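Local coordinates for protein Ent-copalyl diphosphate synthase (Streptomyces platensis, PDB 5BP8) that is a terpene synthase-type, predominantly alpha-helical enzyme, with a region related to the squalene-hopene cyclase C-terminal domain, at residues D286-G291 / L314-Q319. Numbering follows the deposited sequence.
Sequences DSLEAG and LFALAQ
Leu-317 reaches across from helix 307-319 and sets both of its methyls against the face of helix 282-291, where Leu-288 and Glu-289 lie side by side. CD2 is marginally the nearer: it sits 3.9 Å from CB of Leu-288 and equally 3.9 Å from CG of Glu-289, bridging the two neighbours. The CD1 methyl touches the same two carbons, 4.0 Å from Glu-289 CG and 4.2 Å from Leu-288 CB. With CG of Leu-317 anti to its own carbonyl carbon (chi1 -75°), the fork is carried toward the partner helix. Leu-288 comes closest to it through CB, while its CD1 goes on, still beside the CD2 methyl of Leu-317, to meet CB of Ala-316 at a looser 4.3 Å. Leu-288, Ala-316 and Leu-317 are all buried.

The other side is more open. Glu-289, partly exposed, lends only its aliphatic stem to the contact. Beyond CG the chain runs on extended (chi2 -172°), crossing Leu-317 obliquely and taking the carboxylate clear of the leucines to a hydrogen bond with His-324 and a salt bridge with Arg-322. That arginine also pairs with Asp-286, so a polar cluster borders the apolar patch.

The axes of the two segments come within 10.3 Å of each other and cross at a steep slant, 131° between their directions; a spacing this wide lets side chains rather than backbones fill the interface. Helix 260-274 lies alongside, with Gln-264 touching Leu-288 and Asn-269 touching Ala-316. Consecutive helices joined through a connecting segment and packed by leucine and alanine in this way are consistent with the alpha-helical barrel architecture of the squalene-hopene cyclase family.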
loop_
_atom_site.group_PDB
_atom_site.type_symbol
_atom_site.label_atom_id
_atom_site.label_comp_id
_atom_site.label_asym_id
_atom_site.label_seq_id
_atom_site.Cartn_x
_atom_site.Cartn_y
_atom_site.Cartn_z
ATOM N N ASP A 286 23.448 -2.681 -3.359
ATOM C CA ASP A 286 23.729 -4.104 -3.099
ATOM C C ASP A 286 22.501 -4.918 -2.700
ATOM O O ASP A 286 22.352 -6.058 -3.161
ATOM C CB ASP A 286 24.785 -4.284 -2.008
ATOM C CG ASP A 286 26.160 -3.782 -2.417
ATOM O OD1 ASP A 286 26.449 -3.619 -3.618
ATOM O OD2 ASP A 286 26.953 -3.561 -1.489
ATOM N N SER A 287 21.662 -4.354 -1.821
ATOM C CA SER A 287 20.385 -4.996 -1.395
ATOM C C SER A 287 19.520 -5.278 -2.611
ATOM O O SER A 287 19.023 -6.378 -2.797
ATOM C CB SER A 287 19.610 -4.078 -0.433
ATOM O OG SER A 287 18.284 -4.540 -0.210
ATOM N N LEU A 288 19.344 -4.270 -3.450
ATOM C CA LEU A 288 18.509 -4.433 -4.632
ATOM C C LEU A 288 19.078 -5.455 -5.606
ATOM O O LEU A 288 18.349 -6.302 -6.099
ATOM C CB LEU A 288 18.298 -3.102 -5.332
ATOM C CG LEU A 288 17.423 -2.073 -4.603
ATOM C CD1 LEU A 288 17.224 -0.889 -5.524
ATOM C CD2 LEU A 288 16.072 -2.660 -4.186
ATOM N N GLU A 289 20.381 -5.392 -5.890
ATOM C CA GLU A 289 20.986 -6.398 -6.785
ATOM C C GLU A 289 20.882 -7.833 -6.283
ATOM O O GLU A 289 20.613 -8.762 -7.063
ATOM C CB GLU A 289 22.460 -6.057 -7.059
ATOM C CG GLU A 289 22.623 -5.160 -8.243
ATOM C CD GLU A 289 24.079 -4.957 -8.652
ATOM O OE1 GLU A 289 25.001 -5.099 -7.804
ATOM O OE2 GLU A 289 24.267 -4.639 -9.834
ATOM N N ALA A 290 21.101 -8.025 -4.991
ATOM C CA ALA A 290 20.980 -9.332 -4.384
ATOM C C ALA A 290 19.559 -9.840 -4.492
ATOM O O ALA A 290 19.355 -11.025 -4.617
ATOM C CB ALA A 290 21.401 -9.296 -2.923
ATOM N N GLY A 291 18.572 -8.951 -4.438
ATOM C CA GLY A 291 17.198 -9.392 -4.464
ATOM C C GLY A 291 16.697 -9.716 -5.859
ATOM O O GLY A 291 15.795 -10.516 -6.024
ATOM N N LEU A 314 14.937 -2.070 -11.405
ATOM C CA LEU A 314 15.836 -2.000 -12.568
ATOM C C LEU A 314 16.181 -0.557 -12.906
ATOM O O LEU A 314 17.341 -0.237 -13.140
ATOM C CB LEU A 314 15.216 -2.679 -13.775
ATOM C CG LEU A 314 15.191 -4.209 -13.732
ATOM C CD1 LEU A 314 14.189 -4.779 -14.722
ATOM C CD2 LEU A 314 16.602 -4.740 -14.019
ATOM N N PHE A 315 15.176 0.308 -12.895
ATOM C CA PHE A 315 15.340 1.732 -13.157
ATOM C C PHE A 315 16.217 2.368 -12.090
ATOM O O PHE A 315 17.146 3.127 -12.396
ATOM C CB PHE A 315 13.933 2.391 -13.239
ATOM C CG PHE A 315 13.905 3.845 -13.666
ATOM C CD1 PHE A 315 14.681 4.333 -14.716
ATOM C CD2 PHE A 315 12.989 4.730 -13.062
ATOM C CE1 PHE A 315 14.600 5.672 -15.076
ATOM C CE2 PHE A 315 12.893 6.051 -13.434
ATOM C CZ PHE A 315 13.697 6.529 -14.455
ATOM N N ALA A 316 15.967 2.047 -10.827
ATOM C CA ALA A 316 16.760 2.601 -9.744
ATOM C C ALA A 316 18.236 2.206 -9.842
ATOM O O ALA A 316 19.129 3.059 -9.682
ATOM C CB ALA A 316 16.206 2.143 -8.403
ATOM N N LEU A 317 18.475 0.920 -10.090
ATOM C CA LEU A 317 19.834 0.415 -10.222
ATOM C C LEU A 317 20.540 1.091 -11.390
ATOM O O LEU A 317 21.671 1.599 -11.224
ATOM C CB LEU A 317 19.859 -1.103 -10.357
ATOM C CG LEU A 317 19.589 -1.887 -9.070
ATOM C CD1 LEU A 317 19.288 -3.338 -9.403
ATOM C CD2 LEU A 317 20.734 -1.775 -8.071
ATOM N N ALA A 318 19.875 1.140 -12.537
ATOM C CA ALA A 318 20.476 1.700 -13.749
ATOM C C ALA A 318 20.763 3.187 -13.642
ATOM O O ALA A 318 21.778 3.677 -14.160
ATOM C CB ALA A 318 19.620 1.386 -14.961
ATOM N N GLN A 319 19.898 3.925 -12.958
ATOM C CA GLN A 319 20.157 5.340 -12.724
ATOM C C GLN A 319 21.328 5.597 -11.788
ATOM O O GLN A 319 21.831 6.725 -11.725
ATOM C CB GLN A 319 18.917 6.064 -12.190
ATOM C CG GLN A 319 17.806 6.150 -13.195
ATOM C CD GLN A 319 16.705 7.086 -12.765
ATOM O OE1 GLN A 319 16.626 8.208 -13.249
ATOM N NE2 GLN A 319 15.840 6.628 -11.846
#